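Long-range contacts in aminoglycoside phosphotransferase (Mycobacterium smegmatis, PDB 6EF6), which phosphorylates (S)-1-amino-2-propanol as the kinase associated with the aminoacetone utilization microcompartment: residues A[36-41]-A[103-108]; A[73-78]-A[171-176]; A[138-143]-A[237-242]; A[268-273]-A[308-313]. All blocks are in the same frame, centred on the assembly; numbering follows the deposited sequence.

Interaction 1 (A[36-41]-A[103-108])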
loop_
_atom_site.group_PDB
_atom_site.type_symbol
_atom_site.label_atom_id
_atom_site.label_comp_id
_atom_site.label_asym_id
_atom_site.label_seq_id
_atom_site.Cartn_x
_atom_site.Cartn_y
_atom_site.Cartn_z
ATOM N N THR A 36 0.955 -9.174 -26.889
ATOM C CA THR A 36 0.557 -10.204 -27.838
ATOM C C THR A 36 -0.387 -11.217 -27.206
ATOM O O THR A 36 -1.029 -11.981 -27.941
ATOM C CB THR A 36 1.768 -10.918 -28.443
ATOM O OG1 THR A 36 2.414 -11.683 -27.428
ATOM C CG2 THR A 36 2.746 -9.925 -28.990
ATOM N N HIS A 37 -0.473 -11.257 -25.877
ATOM C CA HIS A 37 -1.335 -12.220 -25.190
ATOM C C HIS A 37 -2.749 -11.710 -24.961
ATOM O O HIS A 37 -3.575 -12.437 -24.414
ATOM C CB HIS A 37 -0.693 -12.644 -23.871
ATOM C CG HIS A 37 0.553 -13.429 -24.075
ATOM N ND1 HIS A 37 1.776 -12.829 -24.293
ATOM C CD2 HIS A 37 0.764 -14.762 -24.171
ATOM C CE1 HIS A 37 2.688 -13.763 -24.490
ATOM N NE2 HIS A 37 2.100 -14.944 -24.432
ATOM N N TYR A 38 -3.061 -10.512 -25.405
ATOM C CA TYR A 38 -4.349 -9.887 -25.203
ATOM C C TYR A 38 -4.914 -9.458 -26.548
ATOM O O TYR A 38 -4.196 -9.344 -27.546
ATOM C CB TYR A 38 -4.206 -8.685 -24.260
ATOM C CG TYR A 38 -3.713 -9.087 -22.878
ATOM C CD1 TYR A 38 -4.605 -9.557 -21.898
ATOM C CD2 TYR A 38 -2.375 -8.986 -22.530
ATOM C CE1 TYR A 38 -4.172 -9.908 -20.630
ATOM C CE2 TYR A 38 -1.935 -9.325 -21.250
ATOM C CZ TYR A 38 -2.845 -9.771 -20.297
ATOM O OH TYR A 38 -2.419 -10.097 -19.037
ATOM N N ASP A 39 -6.226 -9.233 -26.560
ATOM C CA ASP A 39 -6.911 -8.878 -27.787
ATOM C C ASP A 39 -6.623 -7.459 -28.231
ATOM O O ASP A 39 -6.827 -7.141 -29.407
ATOM C CB ASP A 39 -8.404 -9.138 -27.651
ATOM C CG ASP A 39 -8.731 -10.609 -27.758
ATOM O OD1 ASP A 39 -8.078 -11.300 -28.576
ATOM O OD2 ASP A 39 -9.613 -11.083 -27.021
ATOM N N VAL A 40 -6.136 -6.609 -27.336
ATOM C CA VAL A 40 -5.728 -5.279 -27.748
ATOM C C VAL A 40 -4.553 -5.383 -28.717
ATOM O O VAL A 40 -3.665 -6.234 -28.569
ATOM C CB VAL A 40 -5.384 -4.446 -26.503
ATOM C CG1 VAL A 40 -4.240 -5.092 -25.747
ATOM C CG2 VAL A 40 -5.063 -3.022 -26.911
ATOM N N SER A 41 -4.546 -4.504 -29.718
ATOM C CA SER A 41 -3.526 -4.545 -30.763
ATOM C C SER A 41 -2.120 -4.594 -30.166
ATOM O O SER A 41 -1.820 -3.938 -29.162
ATOM C CB SER A 41 -3.667 -3.321 -31.665
ATOM O OG SER A 41 -2.513 -3.139 -32.448
ATOM N N VAL A 103 -8.560 -8.172 -16.860
ATOM C CA VAL A 103 -8.804 -8.552 -18.257
ATOM C C VAL A 103 -8.058 -9.860 -18.506
ATOM O O VAL A 103 -6.821 -9.856 -18.503
ATOM C CB VAL A 103 -8.309 -7.463 -19.216
ATOM C CG1 VAL A 103 -8.401 -7.919 -20.692
ATOM C CG2 VAL A 103 -9.091 -6.220 -19.010
ATOM N N PRO A 104 -8.743 -10.974 -18.716
ATOM C CA PRO A 104 -8.009 -12.210 -18.995
ATOM C C PRO A 104 -7.306 -12.171 -20.340
ATOM O O PRO A 104 -7.734 -11.494 -21.281
ATOM C CB PRO A 104 -9.100 -13.290 -18.987
ATOM C CG PRO A 104 -10.201 -12.703 -18.161
ATOM C CD PRO A 104 -10.173 -11.238 -18.488
ATOM N N ALA A 105 -6.210 -12.916 -20.402
ATOM C CA ALA A 105 -5.445 -13.072 -21.631
ATOM C C ALA A 105 -6.236 -13.912 -22.624
ATOM O O ALA A 105 -7.338 -14.406 -22.325
ATOM C CB ALA A 105 -4.103 -13.732 -21.342
ATOM N N ARG A 106 -5.651 -14.119 -23.813
ATOM C CA ARG A 106 -6.385 -14.782 -24.883
ATOM C C ARG A 106 -6.642 -16.255 -24.601
ATOM O O ARG A 106 -7.473 -16.862 -25.284
ATOM C CB ARG A 106 -5.620 -14.670 -26.203
ATOM C CG ARG A 106 -5.595 -13.285 -26.754
ATOM C CD ARG A 106 -4.443 -13.116 -27.761
ATOM N NE ARG A 106 -4.414 -14.138 -28.819
ATOM C CZ ARG A 106 -5.223 -14.144 -29.875
ATOM N NH1 ARG A 106 -6.165 -13.225 -29.982
ATOM N NH2 ARG A 106 -5.127 -15.084 -30.800
ATOM N N ASP A 107 -5.936 -16.835 -23.635
ATOM C CA ASP A 107 -6.143 -18.211 -23.216
ATOM C C ASP A 107 -6.894 -18.291 -21.899
ATOM O O ASP A 107 -7.041 -19.386 -21.342
ATOM C CB ASP A 107 -4.807 -18.943 -23.068
ATOM C CG ASP A 107 -3.904 -18.321 -22.004
ATOM O OD1 ASP A 107 -4.250 -17.269 -21.473
ATOM O OD2 ASP A 107 -2.826 -18.911 -21.739
ATOM N N GLY A 108 -7.388 -17.167 -21.421
ATOM C CA GLY A 108 -8.238 -17.138 -20.247
ATOM C C GLY A 108 -7.512 -16.934 -18.945
ATOM O O GLY A 108 -8.167 -16.821 -17.902
HETATM O O HOH W 1 -4.317 -10.266 -17.113
HETATM O O HOH W 2 -7.426 -10.702 -23.882
#
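Tyr-38 turns one ring edge to the carbonyl oxygens of Val-103 and Pro-104, while the Arg-106 side chain passes His-37 O on its way to Asp-39. At that edge CE1 of Tyr-38 sits 3.4 Å from Val-103 O near the ring plane, and Pro-104 O lies close to the same plane beside CD1. Ala-105 packs against CD1 and CE1 of the tyrosine, its CB 3.9 Å from Tyr-38 CE1. Beyond the ring, the hydroxyl OH gives its proton to a water that in turn donates to Val-103 O. The ring also meets His-128 edge-to-face.

Arg-106 is held firmly at its backbone and more weakly at its tip. Its backbone N donates to His-37 O at 2.7 Å, and its CG follows the same oxygen at 3.2 Å. The aliphatic chain then bends at chi3 (52°) and turns the guanidinium to Asp-39, where Arg-106 NH1 reaches Asp-39 OD1 at 3.1 Å. Carboxylate and guanidinium planes stand nearly perpendicular (88°), and a single nitrogen bridges to a single oxygen in a weak bond. A second water accepts a long bond from Asp-39 N and donates to Pro-104 O.

Ala-105 to Gly-108 form a type I turn just before strand 112-114, an outer strand of the five-stranded sheet in the N-terminal lobe of this kinase-like fold. Val-112 on that strand touches His-37, Tyr-38 and Ala-105. With Arg-106 and Asp-39 both exposed, the salt bridge probably contributes less than the buried tyrosine and the backbone bond to His-37 O.

Interaction 2 (A[73-78]-A[171-176])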
loop_
_atom_site.group_PDB
_atom_site.type_symbol
_atom_site.label_atom_id
_atom_site.label_comp_id
_atom_site.label_asym_id
_atom_site.label_seq_id
_atom_site.Cartn_x
_atom_site.Cartn_y
_atom_site.Cartn_z
ATOM N N GLN A 73 10.691 -7.565 -10.470
ATOM C CA GLN A 73 11.317 -8.869 -10.353
ATOM C C GLN A 73 11.370 -9.305 -8.897
ATOM O O GLN A 73 11.621 -8.500 -8.002
ATOM C CB GLN A 73 12.740 -8.797 -10.925
ATOM C CG GLN A 73 13.601 -9.998 -10.610
ATOM C CD GLN A 73 15.013 -9.854 -11.140
ATOM O OE1 GLN A 73 15.221 -9.376 -12.257
ATOM N NE2 GLN A 73 15.993 -10.255 -10.333
ATOM N N ASP A 74 11.094 -10.585 -8.660
ATOM C CA ASP A 74 11.395 -11.306 -7.430
ATOM C C ASP A 74 10.447 -10.997 -6.268
ATOM O O ASP A 74 10.547 -11.652 -5.231
ATOM C CB ASP A 74 12.852 -11.125 -6.959
ATOM C CG ASP A 74 13.837 -11.900 -7.820
ATOM O OD1 ASP A 74 13.481 -13.010 -8.274
ATOM O OD2 ASP A 74 14.957 -11.395 -8.058
ATOM N N TYR A 75 9.527 -10.046 -6.395
ATOM C CA TYR A 75 8.718 -9.685 -5.228
ATOM C C TYR A 75 7.650 -10.727 -4.935
ATOM O O TYR A 75 7.445 -11.078 -3.768
ATOM C CB TYR A 75 8.088 -8.309 -5.421
ATOM C CG TYR A 75 7.591 -7.589 -4.155
ATOM C CD1 TYR A 75 8.472 -7.265 -3.113
ATOM C CD2 TYR A 75 6.285 -7.163 -4.068
ATOM C CE1 TYR A 75 8.030 -6.565 -1.981
ATOM C CE2 TYR A 75 5.822 -6.458 -2.911
ATOM C CZ TYR A 75 6.703 -6.177 -1.909
ATOM O OH TYR A 75 6.300 -5.462 -0.791
ATOM N N HIS A 76 6.953 -11.239 -5.962
ATOM C CA HIS A 76 5.936 -12.258 -5.747
ATOM C C HIS A 76 6.148 -13.431 -6.685
ATOM O O HIS A 76 6.668 -13.274 -7.793
ATOM C CB HIS A 76 4.541 -11.734 -6.080
ATOM C CG HIS A 76 4.045 -10.668 -5.159
ATOM N ND1 HIS A 76 3.968 -10.834 -3.795
ATOM C CD2 HIS A 76 3.543 -9.440 -5.427
ATOM C CE1 HIS A 76 3.475 -9.724 -3.256
ATOM N NE2 HIS A 76 3.210 -8.869 -4.225
ATOM N N GLN A 77 5.665 -14.592 -6.243
ATOM C CA GLN A 77 5.424 -15.737 -7.100
ATOM C C GLN A 77 4.040 -15.639 -7.721
ATOM O O GLN A 77 3.154 -14.955 -7.202
ATOM C CB GLN A 77 5.492 -17.020 -6.278
ATOM C CG GLN A 77 6.822 -17.247 -5.589
ATOM C CD GLN A 77 7.985 -17.240 -6.560
ATOM O OE1 GLN A 77 8.839 -16.349 -6.527
ATOM N NE2 GLN A 77 8.023 -18.236 -7.435
ATOM N N PRO A 78 3.780 -16.356 -8.807
ATOM C CA PRO A 78 2.476 -16.181 -9.471
ATOM C C PRO A 78 1.284 -16.571 -8.616
ATOM O O PRO A 78 0.255 -15.910 -8.703
ATOM C CB PRO A 78 2.584 -17.029 -10.745
ATOM C CG PRO A 78 4.015 -17.290 -10.928
ATOM C CD PRO A 78 4.685 -17.234 -9.579
ATOM N N GLY A 171 -2.670 -17.675 -0.531
ATOM C CA GLY A 171 -1.359 -17.427 0.011
ATOM C C GLY A 171 -0.927 -15.995 -0.198
ATOM O O GLY A 171 -0.825 -15.556 -1.350
ATOM N N ARG A 172 -0.702 -15.275 0.894
ATOM C CA ARG A 172 -0.090 -13.956 0.805
ATOM C C ARG A 172 0.890 -13.801 1.960
ATOM O O ARG A 172 0.749 -14.451 2.993
ATOM C CB ARG A 172 -1.088 -12.795 0.890
ATOM C CG ARG A 172 -2.073 -12.734 -0.254
ATOM C CD ARG A 172 -1.421 -12.322 -1.572
ATOM N NE ARG A 172 -0.803 -11.004 -1.485
ATOM C CZ ARG A 172 -0.240 -10.345 -2.485
ATOM N NH1 ARG A 172 -0.159 -10.865 -3.695
ATOM N NH2 ARG A 172 0.223 -9.156 -2.285
ATOM N N PHE A 173 1.880 -12.943 1.781
ATOM C CA PHE A 173 2.864 -12.677 2.820
ATOM C C PHE A 173 2.278 -11.851 3.959
ATOM O O PHE A 173 1.100 -11.461 3.950
ATOM C CB PHE A 173 4.158 -12.107 2.223
ATOM C CG PHE A 173 4.031 -10.788 1.455
ATOM C CD1 PHE A 173 2.941 -9.928 1.576
ATOM C CD2 PHE A 173 5.054 -10.398 0.592
ATOM C CE1 PHE A 173 2.888 -8.748 0.869
ATOM C CE2 PHE A 173 4.988 -9.170 -0.090
ATOM C CZ PHE A 173 3.924 -8.370 0.046
ATOM N N SER A 174 3.090 -11.654 4.997
ATOM C CA SER A 174 2.658 -11.016 6.241
ATOM C C SER A 174 3.443 -9.743 6.540
ATOM O O SER A 174 4.652 -9.646 6.238
ATOM C CB SER A 174 2.835 -11.945 7.434
ATOM O OG SER A 174 2.005 -13.095 7.264
ATOM N N TRP A 175 2.742 -8.781 7.137
ATOM C CA TRP A 175 3.325 -7.557 7.643
ATOM C C TRP A 175 3.287 -7.674 9.156
ATOM O O TRP A 175 2.741 -6.820 9.840
ATOM C CB TRP A 175 2.575 -6.324 7.134
ATOM C CG TRP A 175 2.663 -6.189 5.661
ATOM C CD1 TRP A 175 1.694 -6.503 4.707
ATOM C CD2 TRP A 175 3.787 -5.691 4.905
ATOM N NE1 TRP A 175 2.168 -6.259 3.453
ATOM C CE2 TRP A 175 3.442 -5.781 3.529
ATOM C CE3 TRP A 175 5.069 -5.207 5.248
ATOM C CZ2 TRP A 175 4.298 -5.388 2.531
ATOM C CZ3 TRP A 175 5.939 -4.847 4.225
ATOM C CH2 TRP A 175 5.541 -4.911 2.889
ATOM N N ASP A 176 3.894 -8.738 9.671
ATOM C CA ASP A 176 4.039 -8.943 11.107
ATOM C C ASP A 176 5.346 -8.350 11.596
ATOM O O ASP A 176 6.076 -7.743 10.821
ATOM C CB ASP A 176 3.898 -10.427 11.453
ATOM C CG ASP A 176 4.876 -11.336 10.719
ATOM O OD1 ASP A 176 5.726 -10.826 9.998
ATOM O OD2 ASP A 176 4.774 -12.559 10.920
#
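Tyr-75 reaches across to Phe-173 and Trp-175. From CB, a chi1 of -161° puts CG opposite the backbone N and brings Tyr-75 CD2 3.5 Å above one face of the His-76 ring, near its rim. One atom further, CE2 of Tyr-75 meets Phe-173 CZ at 4.0 Å, and CZ of the tyrosine lies 3.9 Å from Phe-173 CE2. The phenylalanine presents its edge to the tyrosine face in an offset edge-to-face pair, with planes at 81°. At the tip, Tyr-75 OH comes to 3.8 Å from Trp-175 CH2, at the edge of the indole, and is hydrogen-bonded to Asp-255 OD1 and to Trp-187 NE1, the latter a residue of the methoxypropanamine pocket.

Tyr-75, His-76 and Phe-173 thus make an aromatic cluster between the link from strand 64-70 to helix 78-94 and the loop ahead of helix 177-180. In kinase-like folds of this kind the first belongs to the N-terminal lobe and the second to the C-terminal region.

The other face of His-76 is taken by Arg-172, whose NH1 stands 3.8 Å above it, near the rim. Two bends along the arginine chain bring NH1 there, with the guanidinium plane inclined at 46° to the ring. Arg-172 NH2 lies 3.4 Å from His-76 CE1, and both this nitrogen and His-76 NE2 are hydrogen-bonded to Asp-254 O, while Arg-172 NE is hydrogen-bonded to Cys-256 O.

Interaction 3 (A[138-143]-A[237-242])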
loop_
_atom_site.group_PDB
_atom_site.type_symbol
_atom_site.label_atom_id
_atom_site.label_comp_id
_atom_site.label_asym_id
_atom_site.label_seq_id
_atom_site.Cartn_x
_atom_site.Cartn_y
_atom_site.Cartn_z
ATOM N N ASP A 138 -3.309 13.728 -16.363
ATOM C CA ASP A 138 -2.608 13.554 -15.080
ATOM C C ASP A 138 -3.513 12.752 -14.151
ATOM O O ASP A 138 -4.703 13.045 -14.051
ATOM C CB ASP A 138 -2.276 14.901 -14.436
ATOM C CG ASP A 138 -1.243 15.686 -15.224
ATOM O OD1 ASP A 138 -0.362 15.051 -15.845
ATOM O OD2 ASP A 138 -1.314 16.938 -15.221
ATOM N N GLU A 139 -2.934 11.748 -13.492
ATOM C CA GLU A 139 -3.711 10.847 -12.649
ATOM C C GLU A 139 -4.370 11.618 -11.515
ATOM O O GLU A 139 -3.749 12.470 -10.878
ATOM C CB GLU A 139 -2.794 9.797 -12.037
ATOM C CG GLU A 139 -2.106 8.900 -13.049
ATOM C CD GLU A 139 -0.763 9.443 -13.501
ATOM O OE1 GLU A 139 -0.467 10.624 -13.230
ATOM O OE2 GLU A 139 0.012 8.688 -14.116
ATOM N N GLU A 140 -5.616 11.277 -11.225
ATOM C CA GLU A 140 -6.380 12.000 -10.225
ATOM C C GLU A 140 -6.795 11.046 -9.114
ATOM O O GLU A 140 -7.398 9.991 -9.368
ATOM C CB GLU A 140 -7.599 12.693 -10.827
ATOM C CG GLU A 140 -8.300 13.620 -9.852
ATOM C CD GLU A 140 -9.454 14.381 -10.486
ATOM O OE1 GLU A 140 -9.617 14.303 -11.724
ATOM O OE2 GLU A 140 -10.196 15.054 -9.740
ATOM N N SER A 141 -6.454 11.424 -7.891
ATOM C CA SER A 141 -6.708 10.615 -6.713
ATOM C C SER A 141 -7.335 11.473 -5.615
ATOM O O SER A 141 -7.477 12.692 -5.738
ATOM C CB SER A 141 -5.396 10.036 -6.160
ATOM O OG SER A 141 -4.562 11.054 -5.593
ATOM N N LEU A 142 -7.719 10.828 -4.517
ATOM C CA LEU A 142 -8.058 11.579 -3.317
ATOM C C LEU A 142 -6.897 12.491 -2.903
ATOM O O LEU A 142 -5.728 12.232 -3.195
ATOM C CB LEU A 142 -8.351 10.597 -2.181
ATOM C CG LEU A 142 -9.594 9.710 -2.337
ATOM C CD1 LEU A 142 -9.836 8.910 -1.066
ATOM C CD2 LEU A 142 -10.847 10.501 -2.716
ATOM N N THR A 143 -7.234 13.564 -2.178
ATOM C CA THR A 143 -6.286 14.593 -1.756
ATOM C C THR A 143 -6.295 14.687 -0.239
ATOM O O THR A 143 -7.023 13.974 0.455
ATOM C CB THR A 143 -6.650 15.963 -2.355
ATOM O OG1 THR A 143 -7.840 16.470 -1.722
ATOM C CG2 THR A 143 -6.867 15.872 -3.885
ATOM N N LEU A 237 -6.248 5.730 -4.316
ATOM C CA LEU A 237 -7.696 5.787 -4.498
ATOM C C LEU A 237 -7.947 6.786 -5.611
ATOM O O LEU A 237 -7.930 8.005 -5.400
ATOM C CB LEU A 237 -8.404 6.156 -3.189
ATOM C CG LEU A 237 -8.659 4.955 -2.245
ATOM C CD1 LEU A 237 -7.372 4.432 -1.628
ATOM C CD2 LEU A 237 -9.669 5.312 -1.168
ATOM N N LEU A 238 -8.129 6.244 -6.791
ATOM C CA LEU A 238 -8.321 7.033 -8.000
ATOM C C LEU A 238 -9.769 7.489 -8.126
ATOM O O LEU A 238 -10.698 6.770 -7.764
ATOM C CB LEU A 238 -7.919 6.259 -9.273
ATOM C CG LEU A 238 -6.445 5.848 -9.307
ATOM C CD1 LEU A 238 -6.122 5.348 -10.723
ATOM C CD2 LEU A 238 -5.468 6.937 -8.901
ATOM N N VAL A 239 -9.979 8.699 -8.650
ATOM C CA VAL A 239 -11.325 9.267 -8.719
ATOM C C VAL A 239 -11.654 9.727 -10.124
ATOM O O VAL A 239 -10.781 10.155 -10.874
ATOM C CB VAL A 239 -11.518 10.445 -7.746
ATOM C CG1 VAL A 239 -11.322 9.994 -6.361
ATOM C CG2 VAL A 239 -10.550 11.560 -8.082
ATOM N N ASP A 240 -12.940 9.683 -10.451
ATOM C CA ASP A 240 -13.441 10.242 -11.705
ATOM C C ASP A 240 -13.966 11.667 -11.560
ATOM O O ASP A 240 -14.484 12.219 -12.536
ATOM C CB ASP A 240 -14.516 9.329 -12.330
ATOM C CG ASP A 240 -15.821 9.312 -11.543
ATOM O OD1 ASP A 240 -15.906 10.006 -10.503
ATOM O OD2 ASP A 240 -16.768 8.599 -11.972
ATOM N N SER A 241 -13.842 12.279 -10.382
ATOM C CA SER A 241 -14.234 13.672 -10.178
ATOM C C SER A 241 -13.374 14.251 -9.064
ATOM O O SER A 241 -12.934 13.525 -8.171
ATOM C CB SER A 241 -15.716 13.830 -9.772
ATOM O OG SER A 241 -16.604 13.106 -10.615
ATOM N N SER A 242 -13.141 15.565 -9.114
ATOM C CA SER A 242 -12.467 16.252 -8.017
ATOM C C SER A 242 -13.426 16.669 -6.906
ATOM O O SER A 242 -12.968 17.022 -5.810
ATOM C CB SER A 242 -11.714 17.492 -8.527
ATOM O OG SER A 242 -11.211 17.310 -9.842
HETATM O O HOH W 3 -10.647 12.100 -12.878
#
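Glu-140 stretches across Val-239 toward Ser-242, its CG opposite the backbone N (chi1 -171°) and the chain straight beyond (chi2 176°). That shape lays Glu-140 CG on Val-239 CG2 at 3.5 Å, the two side chains crossing near a right angle, and carries the carboxylate past the end of the strand. There Glu-140 OE2 is reached by Ser-242 OG at a very short 2.5 Å; the serine is poorly ordered, so this bond is doubtful in detail. OE1 has a water partner, which donates to it and to Val-239 O.

Ser-141 and Leu-238 are the non-hydrogen-bonded pair of a single antiparallel bridge, with flanking bonds from Val-239 N to Glu-140 O and from Leu-142 N to Leu-237 O, each 3.0 Å. Ser-141 OG donates to the carbonyl O of the next residue, Leu-142.

Leu-142 uses both branches, CD1 on Leu-237 CD2 at 3.6 Å and CD2 on Val-239 CG1 at 3.7 Å. The single bridge at Ser-141 lies beside strand 237-239, whose other neighbour is strand 248-250. Helix 147-163 closes the apolar side through Leu-150, which touches both Leu-142 and Leu-237, while Ile-248 of the partner strand packs on Leu-237 and Val-239.

Interaction 4 (A[268-273]-A[308-313])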
loop_
_atom_site.group_PDB
_atom_site.type_symbol
_atom_site.label_atom_id
_atom_site.label_comp_id
_atom_site.label_asym_id
_atom_site.label_seq_id
_atom_site.Cartn_x
_atom_site.Cartn_y
_atom_site.Cartn_z
ATOM N N ALA A 268 -2.150 5.385 5.279
ATOM C CA ALA A 268 -2.874 6.568 4.827
ATOM C C ALA A 268 -2.010 7.819 4.878
ATOM O O ALA A 268 -2.240 8.748 4.098
ATOM C CB ALA A 268 -4.097 6.744 5.709
ATOM N N VAL A 269 -1.070 7.899 5.823
ATOM C CA VAL A 269 -0.234 9.071 5.986
ATOM C C VAL A 269 1.209 8.803 5.551
ATOM O O VAL A 269 2.143 9.523 5.941
ATOM C CB VAL A 269 -0.329 9.640 7.400
ATOM C CG1 VAL A 269 -1.733 10.232 7.631
ATOM C CG2 VAL A 269 -0.043 8.615 8.452
ATOM N N SER A 270 1.376 7.891 4.600
ATOM C CA SER A 270 2.700 7.549 4.075
ATOM C C SER A 270 3.416 8.797 3.614
ATOM O O SER A 270 2.896 9.566 2.777
ATOM C CB SER A 270 2.591 6.623 2.871
ATOM O OG SER A 270 2.089 5.346 3.218
ATOM N N PHE A 271 4.649 8.965 4.109
ATOM C CA PHE A 271 5.579 10.049 3.732
ATOM C C PHE A 271 5.234 11.430 4.309
ATOM O O PHE A 271 6.050 12.359 4.192
ATOM C CB PHE A 271 5.793 10.171 2.219
ATOM C CG PHE A 271 6.387 8.944 1.614
ATOM C CD1 PHE A 271 7.682 8.552 1.899
ATOM C CD2 PHE A 271 5.612 8.117 0.794
ATOM C CE1 PHE A 271 8.249 7.403 1.347
ATOM C CE2 PHE A 271 6.181 6.963 0.248
ATOM C CZ PHE A 271 7.452 6.609 0.534
ATOM N N ILE A 272 4.082 11.561 4.938
ATOM C CA ILE A 272 3.547 12.812 5.454
ATOM C C ILE A 272 3.250 12.706 6.953
ATOM O O ILE A 272 2.508 13.525 7.495
ATOM C CB ILE A 272 2.347 13.349 4.623
ATOM C CG1 ILE A 272 1.187 12.351 4.571
ATOM C CG2 ILE A 272 2.778 13.722 3.234
ATOM C CD1 ILE A 272 -0.076 12.906 3.844
ATOM N N GLU A 273 3.847 11.703 7.610
ATOM C CA GLU A 273 3.577 11.404 9.015
ATOM C C GLU A 273 3.952 12.548 9.932
ATOM O O GLU A 273 3.429 12.649 11.042
ATOM C CB GLU A 273 4.305 10.114 9.447
ATOM C CG GLU A 273 4.033 8.901 8.563
ATOM C CD GLU A 273 4.939 8.702 7.344
ATOM O OE1 GLU A 273 5.738 9.626 7.031
ATOM O OE2 GLU A 273 4.807 7.661 6.717
ATOM N N PHE A 308 3.859 5.245 13.371
ATOM C CA PHE A 308 5.293 5.084 13.618
ATOM C C PHE A 308 5.862 3.819 12.968
ATOM O O PHE A 308 6.947 3.848 12.396
ATOM C CB PHE A 308 5.597 5.179 15.101
ATOM C CG PHE A 308 7.073 5.292 15.358
ATOM C CD1 PHE A 308 7.775 6.424 14.954
ATOM C CD2 PHE A 308 7.812 4.275 15.943
ATOM C CE1 PHE A 308 9.138 6.500 15.134
ATOM C CE2 PHE A 308 9.188 4.399 16.138
ATOM C CZ PHE A 308 9.827 5.507 15.730
ATOM N N LEU A 309 5.091 2.735 12.964
ATOM C CA LEU A 309 5.494 1.523 12.238
ATOM C C LEU A 309 5.675 1.829 10.758
ATOM O O LEU A 309 6.682 1.454 10.137
ATOM C CB LEU A 309 4.423 0.429 12.440
ATOM C CG LEU A 309 4.658 -0.872 11.683
ATOM C CD1 LEU A 309 5.991 -1.504 11.935
ATOM C CD2 LEU A 309 3.545 -1.889 11.941
ATOM N N ARG A 310 4.690 2.518 10.154
ATOM C CA ARG A 310 4.826 2.884 8.729
ATOM C C ARG A 310 6.053 3.772 8.497
ATOM O O ARG A 310 6.753 3.607 7.496
ATOM C CB ARG A 310 3.542 3.596 8.251
ATOM C CG ARG A 310 3.553 3.980 6.808
ATOM C CD ARG A 310 3.660 2.754 5.897
ATOM N NE ARG A 310 3.293 3.061 4.512
ATOM C CZ ARG A 310 3.186 2.220 3.509
ATOM N NH1 ARG A 310 3.529 0.936 3.711
ATOM N NH2 ARG A 310 2.809 2.618 2.289
ATOM N N ARG A 311 6.274 4.737 9.393
ATOM C CA ARG A 311 7.421 5.625 9.265
ATOM C C ARG A 311 8.728 4.858 9.203
ATOM O O ARG A 311 9.572 5.124 8.354
ATOM C CB ARG A 311 7.454 6.572 10.435
ATOM C CG ARG A 311 8.487 7.701 10.312
ATOM C CD ARG A 311 8.048 8.771 9.299
ATOM N NE ARG A 311 9.047 9.829 9.162
ATOM C CZ ARG A 311 8.844 11.023 8.620
ATOM N NH1 ARG A 311 7.622 11.333 8.197
ATOM N NH2 ARG A 311 9.803 11.899 8.557
ATOM N N LEU A 312 8.936 3.885 10.110
ATOM C CA LEU A 312 10.179 3.113 10.107
ATOM C C LEU A 312 10.286 2.289 8.849
ATOM O O LEU A 312 11.360 2.145 8.292
ATOM C CB LEU A 312 10.290 2.236 11.355
ATOM C CG LEU A 312 10.455 2.965 12.679
ATOM C CD1 LEU A 312 10.505 1.912 13.830
ATOM C CD2 LEU A 312 11.720 3.769 12.647
ATOM N N LEU A 313 9.172 1.667 8.435
ATOM C CA LEU A 313 9.181 0.917 7.202
ATOM C C LEU A 313 9.586 1.752 6.002
ATOM O O LEU A 313 10.315 1.285 5.129
ATOM C CB LEU A 313 7.852 0.228 6.964
ATOM C CG LEU A 313 7.631 -1.055 7.717
ATOM C CD1 LEU A 313 6.146 -1.383 7.773
ATOM C CD2 LEU A 313 8.441 -2.235 7.129
#
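Arg-310 takes hold of Ser-270 side-on, with NE at 2.9 Å and NH2 at 3.0 Å from the single oxygen Ser-270 OG, which lies only 7° out of the guanidinium plane. Ser-270 OG is also bonded to Thr-267 O, so its rotation is well determined.

One helix position later, Arg-311 meets Glu-273. The glutamate bends at chi2 (88°) and offers its OE1 to Arg-311 NH1 at 2.8 Å. The nitrogen arrives on the anti side, somewhat out of the carboxylate plane, and the oxygen is shared with Tyr-334 OH. The arginine stays busy as well, with NE on Ser-338 OG and NH2 on Tyr-334 O. Glu-273 OE2 turns back to take a weak bond from Phe-271 N at 2.9 Å.

Between these two polar grips the contact is slacker. At the type II turn from Val-269 to Ile-272, Phe-271 and Ile-272 are partly exposed and direct their CB atoms away from the helix; Phe-271 O comes no nearer than 4.4 Å to Arg-311 NH1.

Arg-310 has further partners in Asp-231, a sodium ligand, and Tyr-263, and it touches the bound methoxypropanamine. Ser-270 is placed as a second-shell residue and, with Asp-231 and Tyr-263, probably fixes the orientation of this pocket arginine; the buried Arg-311 charge is probably balanced by Glu-273.

Interactions 2 and 4 both lie close to the methoxypropanamine pocket: the Arg-310 side chain comes to about 4 Å from the ligand and that of Tyr-75 to about 6 Å, while the contacts themselves approach within about 5 Å at their nearest atoms without touching. Trp-187, a pocket residue, connects them, bonded to Tyr-75 and touched by Arg-310. Interaction 3 lies near the bound benzoic acid, about 5 Å from the Leu-238 side chain; its centre is 28 Å from that of interaction 2, across the centre of the chain. Interaction 1 is peripheral, its centre 38 Å from that of interaction 4, and the Val-103 side chain is about 10 Å from the benzoic acid.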